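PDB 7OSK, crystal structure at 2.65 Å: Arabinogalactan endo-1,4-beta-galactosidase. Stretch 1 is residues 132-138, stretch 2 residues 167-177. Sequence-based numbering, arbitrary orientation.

Stretch 1, residues 132-138: LIDFHYS
Stretch 2 (167-177) NWTYNALKYMA

How do the two backbones lie against each other? Residues 132-135 lie in a strand that begins earlier in the chain, with phi from -112° to -72° and psi from 89° to 131°, while residues 167-177 lie in an alpha helix that begins earlier in the chain and continues later. In the helix, phi stays between -74° and -60° and psi between -56° and -29°; its bonds include Ala172 N to Trp168 O at 2.7 Å and Leu173 N to Thr169 O at 2.9 Å. The axes approach to 11.8 Å with their N-to-C directions at 150°, so the segments run roughly antiparallel. The register follows: Ile133 CA lies 9.6 Å from Leu173 CA, and Phe135 CA 8.5 Å from Thr169 CA. Farther along, His136 (-66/-20) and Tyr137 (51/47, a left-handed conformation) leave the extended geometry.

Which strand residues reach the helix? Alternation decides it: Ile133 and Phe135 point toward the helix, whereas Leu132 and Asp134 are out of its reach. Ile133 (chi1 m, chi2 m) brings CD1 to 3.6 Å from CE of Met176, which points toward the strand and has the rotamer m, t, p. Both are buried and apolar, and their methyl groups pack together.

What surrounds Phe135? With chi1 m and chi2 -70°, the residue has 89 Å² covered by the helix, the largest area of any residue here. Its CZ meets Leu173 CD2 at 3.6 Å, at the ring edge; Leu173 points sideways relative to the strand, but its end comes nearer, with rotamer m, t. Ala172 points toward the strand, and its CB sits 4.1 Å from Phe135 CE1, a small side chain beside a bulky ring. Phe135 CD1 approaches Trp168 CH2 to 3.4 Å, at the edge of the indole, with centroids of the phenyl and six-membered rings 5.3 Å apart and planes at 84°.

How does Tyr137 join in? Tyr137 (chi1 m, chi2 -73°) starts sideways, yet its end comes nearer the helix, where Tyr137 OH donates a hydrogen bond to Thr169 OG1 at 2.8 Å. This is the only hydrogen bond across the contact, and it pairs two hydroxyls of buried residues; Thr169 adopts chi1 m, and its OG1 also bonds elsewhere in the structure. Trp168 (chi1 t, chi2 86°) also meets Tyr137, CZ3 to CE1 at 3.9 Å, with six-membered ring centroids 5.8 Å apart and planes at 65°. Its broad indole thus touches both aromatic neighbours. Altogether 344 Å² is buried, both sides summed, and apart from the hydroxyl pair the contacts are apolar.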

ATOM      1  N   LEU A 132      -0.765  -4.908  -7.364  1.00 22.84           N
ATOM      2  CA  LEU A 132      -0.561  -5.509  -6.048  1.00 18.73           C
ATOM      3  C   LEU A 132      -1.836  -5.375  -5.225  1.00 18.34           C
ATOM      4  O   LEU A 132      -2.281  -4.264  -4.941  1.00 18.15           O
ATOM      5  CB  LEU A 132       0.618  -4.847  -5.322  1.00 19.30           C
ATOM      6  CG  LEU A 132       0.759  -5.086  -3.812  1.00 19.99           C
ATOM      7  CD1 LEU A 132       0.981  -6.559  -3.485  1.00 20.95           C
ATOM      8  CD2 LEU A 132       1.890  -4.238  -3.254  1.00 20.80           C
ATOM      9  N   ILE A 133      -2.423  -6.508  -4.846  1.00 18.16           N
ATOM     10  CA  ILE A 133      -3.634  -6.497  -4.036  1.00 19.80           C
ATOM     11  C   ILE A 133      -3.300  -6.793  -2.586  1.00 19.47           C
ATOM     12  O   ILE A 133      -2.594  -7.754  -2.276  1.00 18.28           O
ATOM     13  CB  ILE A 133      -4.676  -7.512  -4.547  1.00 17.83           C
ATOM     14  CG1 ILE A 133      -5.259  -7.035  -5.879  1.00 18.22           C
ATOM     15  CG2 ILE A 133      -5.796  -7.714  -3.519  1.00 16.68           C
ATOM     16  CD1 ILE A 133      -6.035  -5.727  -5.807  1.00 17.60           C
ATOM     17  N   ASP A 134      -3.839  -5.953  -1.709  1.00 17.04           N
ATOM     18  CA  ASP A 134      -3.572  -6.016  -0.282  1.00 17.51           C
ATOM     19  C   ASP A 134      -4.823  -6.435   0.484  1.00 19.17           C
ATOM     20  O   ASP A 134      -5.615  -5.596   0.909  1.00 19.62           O
ATOM     21  CB  ASP A 134      -3.063  -4.655   0.202  1.00 18.04           C
ATOM     22  CG  ASP A 134      -2.995  -4.551   1.715  1.00 18.64           C
ATOM     23  OD1 ASP A 134      -2.744  -5.576   2.378  1.00 20.06           O
ATOM     24  OD2 ASP A 134      -3.188  -3.437   2.244  1.00 19.38           O
ATOM     25  N   PHE A 135      -5.004  -7.741   0.644  1.00 17.83           N
ATOM     26  CA  PHE A 135      -6.118  -8.267   1.425  1.00 19.95           C
ATOM     27  C   PHE A 135      -5.901  -8.014   2.914  1.00 18.37           C
ATOM     28  O   PHE A 135      -5.121  -8.710   3.560  1.00 17.84           O
ATOM     29  CB  PHE A 135      -6.297  -9.768   1.177  1.00 19.34           C
ATOM     30  CG  PHE A 135      -6.642 -10.115  -0.242  1.00 19.92           C
ATOM     31  CD1 PHE A 135      -7.881  -9.790  -0.767  1.00 17.67           C
ATOM     32  CD2 PHE A 135      -5.733 -10.781  -1.048  1.00 20.47           C
ATOM     33  CE1 PHE A 135      -8.202 -10.113  -2.067  1.00 17.70           C
ATOM     34  CE2 PHE A 135      -6.050 -11.106  -2.350  1.00 19.64           C
ATOM     35  CZ  PHE A 135      -7.287 -10.773  -2.860  1.00 19.72           C
ATOM     36  N   HIS A 136      -6.595  -7.020   3.457  1.00 18.87           N
ATOM     37  CA  HIS A 136      -6.485  -6.706   4.877  1.00 19.35           C
ATOM     38  C   HIS A 136      -7.036  -7.839   5.739  1.00 19.10           C
ATOM     39  O   HIS A 136      -6.699  -7.945   6.918  1.00 18.52           O
ATOM     40  CB  HIS A 136      -7.218  -5.400   5.200  1.00 18.28           C
ATOM     41  CG  HIS A 136      -6.488  -4.172   4.752  1.00 19.33           C
ATOM     42  ND1 HIS A 136      -6.406  -3.032   5.522  1.00 20.72           N
ATOM     43  CD2 HIS A 136      -5.805  -3.908   3.614  1.00 19.25           C
ATOM     44  CE1 HIS A 136      -5.701  -2.118   4.876  1.00 21.64           C
ATOM     45  NE2 HIS A 136      -5.326  -2.624   3.716  1.00 20.36           N
ATOM     46  N   TYR A 137      -7.861  -8.695   5.137  1.00 18.51           N
ATOM     47  CA  TYR A 137      -8.566  -9.744   5.867  1.00 19.41           C
ATOM     48  C   TYR A 137      -9.285  -9.138   7.070  1.00 19.71           C
ATOM     49  O   TYR A 137      -9.219  -9.643   8.188  1.00 18.44           O
ATOM     50  CB  TYR A 137      -7.602 -10.856   6.289  1.00 21.47           C
ATOM     51  CG  TYR A 137      -7.085 -11.657   5.112  1.00 19.89           C
ATOM     52  CD1 TYR A 137      -7.909 -12.563   4.453  1.00 21.31           C
ATOM     53  CD2 TYR A 137      -5.785 -11.501   4.655  1.00 20.43           C
ATOM     54  CE1 TYR A 137      -7.450 -13.293   3.372  1.00 19.24           C
ATOM     55  CE2 TYR A 137      -5.316 -12.230   3.574  1.00 23.96           C
ATOM     56  CZ  TYR A 137      -6.153 -13.123   2.937  1.00 19.52           C
ATOM     57  OH  TYR A 137      -5.689 -13.847   1.862  1.00 17.20           O
ATOM     58  N   SER A 138      -9.970  -8.032   6.801  1.00 20.11           N
ATOM     59  CA  SER A 138     -10.773  -7.320   7.782  1.00 18.64           C
ATOM     60  C   SER A 138     -11.870  -6.595   7.016  1.00 18.95           C
ATOM     61  O   SER A 138     -11.759  -6.421   5.802  1.00 20.32           O
ATOM     62  CB  SER A 138      -9.916  -6.337   8.582  1.00 18.42           C
ATOM     63  OG  SER A 138     -10.704  -5.592   9.494  1.00 22.38           O
ATOM     64  N   ASN A 167     -11.043 -20.371   1.402  1.00 25.76           N
ATOM     65  CA  ASN A 167     -12.150 -20.335   0.455  1.00 23.82           C
ATOM     66  C   ASN A 167     -12.468 -18.924  -0.026  1.00 21.87           C
ATOM     67  O   ASN A 167     -12.880 -18.733  -1.169  1.00 21.33           O
ATOM     68  CB  ASN A 167     -13.398 -20.954   1.077  1.00 27.18           C
ATOM     69  CG  ASN A 167     -14.524 -21.108   0.080  1.00 30.19           C
ATOM     70  OD1 ASN A 167     -15.424 -20.269   0.003  1.00 28.76           O
ATOM     71  ND2 ASN A 167     -14.476 -22.182  -0.701  1.00 29.10           N
ATOM     72  N   TRP A 168     -12.279 -17.938   0.844  1.00 22.99           N
ATOM     73  CA  TRP A 168     -12.537 -16.553   0.474  1.00 22.27           C
ATOM     74  C   TRP A 168     -11.438 -16.032  -0.444  1.00 22.67           C
ATOM     75  O   TRP A 168     -11.722 -15.391  -1.454  1.00 21.58           O
ATOM     76  CB  TRP A 168     -12.649 -15.661   1.712  1.00 22.44           C
ATOM     77  CG  TRP A 168     -12.995 -14.247   1.367  1.00 22.40           C
ATOM     78  CD1 TRP A 168     -14.245 -13.728   1.190  1.00 23.37           C
ATOM     79  CD2 TRP A 168     -12.079 -13.170   1.143  1.00 20.45           C
ATOM     80  NE1 TRP A 168     -14.163 -12.394   0.871  1.00 18.77           N
ATOM     81  CE2 TRP A 168     -12.845 -12.026   0.837  1.00 18.96           C
ATOM     82  CE3 TRP A 168     -10.685 -13.060   1.172  1.00 22.32           C
ATOM     83  CZ2 TRP A 168     -12.264 -10.790   0.563  1.00 18.79           C
ATOM     84  CZ3 TRP A 168     -10.110 -11.831   0.901  1.00 21.35           C
ATOM     85  CH2 TRP A 168     -10.899 -10.712   0.600  1.00 20.34           C
ATOM     86  N   THR A 169     -10.187 -16.313  -0.088  1.00 21.92           N
ATOM     87  CA  THR A 169      -9.048 -15.889  -0.894  1.00 21.26           C
ATOM     88  C   THR A 169      -9.095 -16.526  -2.275  1.00 22.87           C
ATOM     89  O   THR A 169      -8.821 -15.869  -3.280  1.00 22.84           O
ATOM     90  CB  THR A 169      -7.711 -16.255  -0.223  1.00 19.98           C
ATOM     91  OG1 THR A 169      -7.649 -15.660   1.078  1.00 24.40           O
ATOM     92  CG2 THR A 169      -6.533 -15.763  -1.059  1.00 20.62           C
ATOM     93  N   TYR A 170      -9.432 -17.810  -2.315  1.00 21.30           N
ATOM     94  CA  TYR A 170      -9.516 -18.537  -3.572  1.00 21.94           C
ATOM     95  C   TYR A 170     -10.562 -17.898  -4.473  1.00 21.30           C
ATOM     96  O   TYR A 170     -10.266 -17.504  -5.600  1.00 21.68           O
ATOM     97  CB  TYR A 170      -9.851 -20.010  -3.327  1.00 23.44           C
ATOM     98  CG  TYR A 170     -10.013 -20.810  -4.598  1.00 23.32           C
ATOM     99  CD1 TYR A 170      -8.908 -21.313  -5.271  1.00 21.83           C
ATOM    100  CD2 TYR A 170     -11.273 -21.061  -5.128  1.00 23.97           C
ATOM    101  CE1 TYR A 170      -9.051 -22.041  -6.435  1.00 22.71           C
ATOM    102  CE2 TYR A 170     -11.426 -21.789  -6.290  1.00 24.79           C
ATOM    103  CZ  TYR A 170     -10.312 -22.278  -6.940  1.00 25.64           C
ATOM    104  OH  TYR A 170     -10.461 -23.003  -8.100  1.00 28.55           O
ATOM    105  N   ASN A 171     -11.782 -17.787  -3.959  1.00 22.43           N
ATOM    106  CA  ASN A 171     -12.882 -17.190  -4.705  1.00 21.02           C
ATOM    107  C   ASN A 171     -12.625 -15.718  -5.011  1.00 20.94           C
ATOM    108  O   ASN A 171     -13.036 -15.217  -6.056  1.00 21.45           O
ATOM    109  CB  ASN A 171     -14.190 -17.343  -3.929  1.00 21.73           C
ATOM    110  CG  ASN A 171     -14.742 -18.758  -3.984  1.00 24.58           C
ATOM    111  OD1 ASN A 171     -14.674 -19.424  -5.017  1.00 27.04           O
ATOM    112  ND2 ASN A 171     -15.295 -19.222  -2.869  1.00 24.82           N
ATOM    113  N   ALA A 172     -11.947 -15.027  -4.098  1.00 22.38           N
ATOM    114  CA  ALA A 172     -11.595 -13.627  -4.313  1.00 18.91           C
ATOM    115  C   ALA A 172     -10.716 -13.491  -5.550  1.00 21.39           C
ATOM    116  O   ALA A 172     -11.037 -12.734  -6.459  1.00 20.73           O
ATOM    117  CB  ALA A 172     -10.892 -13.051  -3.097  1.00 17.11           C
ATOM    118  N   LEU A 173      -9.616 -14.238  -5.589  1.00 23.40           N
ATOM    119  CA  LEU A 173      -8.693 -14.162  -6.717  1.00 20.51           C
ATOM    120  C   LEU A 173      -9.291 -14.790  -7.975  1.00 20.82           C
ATOM    121  O   LEU A 173      -8.959 -14.386  -9.089  1.00 21.31           O
ATOM    122  CB  LEU A 173      -7.366 -14.837  -6.367  1.00 19.85           C
ATOM    123  CG  LEU A 173      -6.553 -14.147  -5.266  1.00 19.45           C
ATOM    124  CD1 LEU A 173      -5.312 -14.950  -4.932  1.00 18.93           C
ATOM    125  CD2 LEU A 173      -6.170 -12.728  -5.659  1.00 19.12           C
ATOM    126  N   LYS A 174     -10.176 -15.769  -7.800  1.00 20.29           N
ATOM    127  CA  LYS A 174     -10.899 -16.340  -8.933  1.00 20.92           C
ATOM    128  C   LYS A 174     -11.834 -15.300  -9.542  1.00 22.88           C
ATOM    129  O   LYS A 174     -12.094 -15.317 -10.746  1.00 23.33           O
ATOM    130  CB  LYS A 174     -11.696 -17.578  -8.513  1.00 22.78           C
ATOM    131  CG  LYS A 174     -11.030 -18.908  -8.852  1.00 23.60           C
ATOM    132  CD  LYS A 174     -10.937 -19.121 -10.360  1.00 25.19           C
ATOM    133  CE  LYS A 174     -10.296 -20.454 -10.699  1.00 27.27           C
ATOM    134  NZ  LYS A 174      -9.978 -20.552 -12.149  1.00 26.03           N
ATOM    135  N   TYR A 175     -12.341 -14.400  -8.703  1.00 19.72           N
ATOM    136  CA  TYR A 175     -13.203 -13.318  -9.164  1.00 21.72           C
ATOM    137  C   TYR A 175     -12.405 -12.317  -9.999  1.00 23.08           C
ATOM    138  O   TYR A 175     -12.849 -11.895 -11.070  1.00 22.81           O
ATOM    139  CB  TYR A 175     -13.867 -12.620  -7.970  1.00 20.25           C
ATOM    140  CG  TYR A 175     -14.694 -11.403  -8.323  1.00 21.04           C
ATOM    141  CD1 TYR A 175     -14.112 -10.143  -8.393  1.00 21.00           C
ATOM    142  CD2 TYR A 175     -16.055 -11.510  -8.570  1.00 20.56           C
ATOM    143  CE1 TYR A 175     -14.861  -9.026  -8.708  1.00 19.14           C
ATOM    144  CE2 TYR A 175     -16.813 -10.395  -8.886  1.00 19.40           C
ATOM    145  CZ  TYR A 175     -16.211  -9.156  -8.955  1.00 19.20           C
ATOM    146  OH  TYR A 175     -16.960  -8.044  -9.269  1.00 18.12           O
ATOM    147  N   MET A 176     -11.221 -11.954  -9.516  1.00 20.97           N
ATOM    148  CA  MET A 176     -10.385 -10.970 -10.195  1.00 22.22           C
ATOM    149  C   MET A 176      -9.848 -11.512 -11.520  1.00 24.32           C
ATOM    150  O   MET A 176      -9.703 -10.767 -12.490  1.00 27.08           O
ATOM    151  CB  MET A 176      -9.218 -10.547  -9.300  1.00 20.18           C
ATOM    152  CG  MET A 176      -9.626 -10.139  -7.897  1.00 20.36           C
ATOM    153  SD  MET A 176      -8.326  -9.307  -6.968  1.00 18.33           S
ATOM    154  CE  MET A 176      -8.205  -7.766  -7.877  1.00 18.56           C
ATOM    155  N   ALA A 177      -9.557 -12.808 -11.554  1.00 22.40           N
ATOM    156  CA  ALA A 177      -8.999 -13.440 -12.747  1.00 22.46           C
ATOM    157  C   ALA A 177      -9.972 -13.373 -13.922  1.00 23.26           C
ATOM    158  O   ALA A 177      -9.554 -13.250 -15.075  1.00 25.87           O
ATOM    159  CB  ALA A 177      -8.629 -14.889 -12.454  1.00 20.45           C
TER